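Local coordinates for putative sugar phosphate isomerase (Acidithiobacillus ferrooxidans, PDB 3L2H), which probably binds a metal ion in a cupin barrel and may act as a sugar phosphate isomerase, at the interface of chains A and B and the interface of chains A and C. Residues are numbered along the deposited sequence; one frame, centred on the assembly and turned at random. Chains: chain A/B/C, Putative sugar phosphate isomerase.

Contact 1: the interface of chains A and B. Residues chain A 83-84, 86, 88, 103; chain B 4, 7.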
# COMPACT_ATOMS: atom_id res chain seq x y z
N MSE A 83 -23.69 -18.50 -5.59
CA MSE A 83 -22.77 -17.56 -6.23
C MSE A 83 -23.58 -16.83 -7.27
O MSE A 83 -24.05 -17.44 -8.22
CB MSE A 83 -21.58 -18.34 -6.80
CG MSE A 83 -20.39 -17.66 -6.89
SE MSE A 83 -18.84 -18.77 -7.14
CE MSE A 83 -19.55 -20.26 -8.12
N GLU A 84 -23.78 -15.53 -7.07
CA GLU A 84 -24.67 -14.75 -7.93
C GLU A 84 -26.03 -15.47 -8.01
O GLU A 84 -26.59 -15.88 -6.99
CB GLU A 84 -23.97 -14.49 -9.29
CG GLU A 84 -22.67 -13.64 -9.14
CD GLU A 84 -22.94 -12.18 -8.77
OE1 GLU A 84 -23.67 -11.52 -9.53
OE2 GLU A 84 -22.46 -11.66 -7.74
N ASP A 86 -26.71 -18.55 -9.02
CA ASP A 86 -26.59 -19.99 -9.10
C ASP A 86 -26.25 -20.73 -7.82
O ASP A 86 -25.57 -20.20 -6.95
CB ASP A 86 -25.45 -20.26 -10.09
CG ASP A 86 -25.26 -19.10 -11.12
OD1 ASP A 86 -26.21 -18.94 -11.94
OD2 ASP A 86 -24.22 -18.32 -11.06
N TYR A 88 -24.44 -24.37 -6.37
CA TYR A 88 -23.53 -25.44 -6.74
C TYR A 88 -23.26 -26.34 -5.55
O TYR A 88 -22.90 -25.85 -4.47
CB TYR A 88 -22.17 -24.90 -7.20
CG TYR A 88 -22.24 -23.87 -8.31
CD1 TYR A 88 -22.40 -22.54 -8.03
CD2 TYR A 88 -22.16 -24.25 -9.62
CE1 TYR A 88 -22.45 -21.60 -9.05
CE2 TYR A 88 -22.25 -23.31 -10.65
CZ TYR A 88 -22.38 -22.01 -10.35
OH TYR A 88 -22.45 -21.10 -11.38
N ALA A 103 -17.87 -11.91 -7.68
CA ALA A 103 -19.14 -12.61 -7.43
C ALA A 103 -19.50 -12.60 -5.96
O ALA A 103 -18.65 -12.91 -5.11
CB ALA A 103 -19.06 -14.05 -7.89
N THR B 4 -19.58 -17.40 -13.49
CA THR B 4 -19.27 -17.64 -12.05
C THR B 4 -18.77 -19.09 -11.82
O THR B 4 -18.08 -19.36 -10.85
CB THR B 4 -20.45 -17.34 -11.06
OG1 THR B 4 -21.49 -18.33 -11.19
CG2 THR B 4 -21.01 -15.96 -11.29
N LEU B 7 -15.05 -19.81 -11.08
CA LEU B 7 -14.45 -19.51 -9.79
C LEU B 7 -14.40 -20.74 -8.90
O LEU B 7 -13.70 -20.74 -7.90
CB LEU B 7 -15.23 -18.42 -9.06
CG LEU B 7 -15.38 -17.07 -9.68
CD1 LEU B 7 -16.20 -16.13 -8.73
CD2 LEU B 7 -14.02 -16.53 -9.97
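B:Thr4, at the start of the 3-10 helix 4-7 near the N-terminus of chain B, sets its side chain among A:Met83, A:Glu84, A:Asp86 and A:Tyr88 on the cupin domain of chain A. The chain A residues come from strands 79-83 and 86-90 and the turn that joins them. Two polar groups grip the threonine hydroxyl. It donates to the carboxylate oxygen of A:Asp86, B:Thr4 OG1 to A:Asp86 OD2 being 2.7 Å, and reaches that oxygen on its anti side, 30° out of the carboxylate plane. The phenol of A:Tyr88 in turn donates to the same hydroxyl, with A:Tyr88 OH 2.9 Å from B:Thr4 OG1. Acting as donor and acceptor at once, the hydroxyl is likely to be held in one rotation by both partners. With chi1 at 71°, OG1 lies between the backbone N and the carbonyl carbon, turned to the acid and the phenol, while the methyl is sent toward A:Glu84. There CG2 of B:Thr4 rests 3.6 Å from CG of A:Glu84, touching the aliphatic stem of that bent side chain and not its carboxylate. A valine here would keep much of this bulk but would probably leave A:Asp86 and A:Tyr88 without their shared partner from chain B.

The selenomethionine A:Met83 runs antiparallel to the threonine side chain, its bend at chi3 bringing the terminal methyl CE of A:Met83 to 3.2 Å from the carbonyl oxygen O of B:Thr4. Whereas B:Thr4 buries 82 Å² against chain A, B:Leu7 buries 8 Å² and forms a thin, lightly buried apolar margin. It approaches mainly through the CD1 branch, which lies 4.0 Å from SE of A:Met83. CD1 of B:Leu7 also lies 3.6 Å from the methyl CB of A:Ala103, on a neighbouring loop.

Contact 2: the interface of chains A and C. Residues chain A 141, 144, 146, 148; chain C 137, 139, 153, 155.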
# COMPACT_ATOMS: atom_id res chain seq x y z
N ASN A 141 -12.80 1.13 7.34
CA ASN A 141 -11.66 1.99 7.21
C ASN A 141 -10.85 2.07 8.52
O ASN A 141 -11.20 2.77 9.45
CB ASN A 141 -12.15 3.37 6.76
CG ASN A 141 -12.63 3.37 5.30
OD1 ASN A 141 -11.85 3.07 4.40
ND2 ASN A 141 -13.92 3.70 5.08
N GLU A 144 -12.81 1.77 11.68
CA GLU A 144 -14.12 2.40 11.67
C GLU A 144 -15.01 1.66 10.68
O GLU A 144 -14.64 1.49 9.49
CB GLU A 144 -14.05 3.88 11.34
CG GLU A 144 -15.45 4.45 11.27
CD GLU A 144 -15.53 5.96 11.34
OE1 GLU A 144 -14.46 6.59 11.61
OE2 GLU A 144 -16.67 6.52 11.13
N ASN A 146 -18.68 1.62 8.87
CA ASN A 146 -19.76 2.48 8.44
C ASN A 146 -20.71 1.68 7.56
O ASN A 146 -20.34 1.34 6.43
CB ASN A 146 -19.24 3.63 7.61
CG ASN A 146 -18.60 4.75 8.42
OD1 ASN A 146 -18.18 5.75 7.82
ND2 ASN A 146 -18.57 4.64 9.76
N VAL A 148 -24.16 1.47 5.50
CA VAL A 148 -25.08 2.38 4.84
C VAL A 148 -26.04 1.64 3.93
O VAL A 148 -25.64 0.74 3.20
CB VAL A 148 -24.32 3.44 3.99
CG1 VAL A 148 -25.29 4.50 3.45
CG2 VAL A 148 -23.17 4.09 4.80
N ARG C 137 -20.42 12.83 4.03
CA ARG C 137 -19.17 12.11 3.91
C ARG C 137 -19.05 11.53 2.51
O ARG C 137 -20.03 10.96 1.99
CB ARG C 137 -19.13 10.97 4.90
CG ARG C 137 -17.89 10.08 4.80
CD ARG C 137 -17.69 9.26 6.07
NE ARG C 137 -17.23 10.08 7.20
CZ ARG C 137 -16.97 9.59 8.42
NH1 ARG C 137 -17.14 8.29 8.70
NH2 ARG C 137 -16.51 10.39 9.36
N TYR C 139 -17.03 8.80 0.26
CA TYR C 139 -16.17 7.64 0.17
C TYR C 139 -15.74 7.56 -1.29
O TYR C 139 -16.56 7.35 -2.17
CB TYR C 139 -16.88 6.38 0.57
CG TYR C 139 -17.52 6.40 1.94
CD1 TYR C 139 -16.84 5.99 3.08
CD2 TYR C 139 -18.85 6.78 2.08
CE1 TYR C 139 -17.49 5.97 4.34
CE2 TYR C 139 -19.46 6.77 3.29
CZ TYR C 139 -18.80 6.37 4.41
OH TYR C 139 -19.52 6.38 5.57
N ILE C 153 -25.43 7.22 8.14
CA ILE C 153 -24.33 6.30 8.42
C ILE C 153 -24.48 5.62 9.77
O ILE C 153 -24.54 6.29 10.81
CB ILE C 153 -22.97 7.04 8.42
CG1 ILE C 153 -22.74 7.71 7.07
CG2 ILE C 153 -21.82 6.07 8.79
CD1 ILE C 153 -21.57 8.65 7.01
N VAL C 155 -22.60 3.83 12.41
CA VAL C 155 -21.21 3.61 12.84
C VAL C 155 -21.20 2.40 13.74
O VAL C 155 -21.65 2.48 14.87
CB VAL C 155 -20.62 4.83 13.56
CG1 VAL C 155 -19.14 4.64 13.85
CG2 VAL C 155 -20.82 6.06 12.70
O HOH W 1 -14.83 9.32 11.60
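Strand 144-149 of chain A meets strand 154-157 of chain C in an antiparallel beta bridge that pairs A:Asn146 with C:Val155, while strand 136-141 of chain C supplies the polar side chains opposite. In this cupin-family protein they form part of a two-fold interface that may or may not be the biological one. A:Asn146 is the hub. Its amide oxygen takes two hydrogen bonds from chain C: the phenol of C:Tyr139 gives one, OH to A:Asn146 OD1 at 2.7 Å, and the guanidinium of C:Arg137 gives the other, NH1 to OD1 at 2.9 Å. The arginine arrives in the carbonyl plane, on a lone pair, with amide and guanidinium nearly coplanar at 19°. The phenol is tilted out of that plane, and its ring stands at 80° to the amide, presenting its edge to OD1.

C:Arg137 NH1 also forms a salt bridge with A:Glu144, 3.0 Å from OE2. This acceptor lies in the guanidinium plane, yet the arginine approaches it from above the carboxylate plane, 52° out. On its anti side OE2 also accepts from the amide nitrogen of A:Asn146, ND2 to OE2 being 3.0 Å, a bond within chain A that fixes the amide flip and so directs OD1 at chain C. A water joins the outer atoms, A:Glu144 OE1 and C:Arg137 NH2. A bend at chi3 turns the guanidinium of C:Arg137 toward A:Glu144 and A:Asn146. Nearer the backbone, CG of C:Arg137 lies over one face of the C:Tyr139 ring, near the rim. C:Ile153 adds the apolar contact, its CG2 methyl 3.5 Å from CG of A:Asn146, and C:Val155 runs parallel to the asparagine side chain, its methyl CG2 4.0 Å from A:Asn146 ND2.

Contact 1 and contact 2 lie about 28 Å apart, measured between the centres of their C-alpha atoms, and share no residue of chain A. The first uses strands 79-83 and 86-90 of chain A with a loop, the second strand 144-149 and the end of strand 136-141, so one subunit can hold two neighbours at once. Each interface is two-fold symmetric, and the N-terminal helix that chain B offers in contact 1 has a twin in chain A. Repeated through the four copies of the deposited assembly, the two unlike interfaces could close a tetramer, although the structure alone does not show that this is the form in solution.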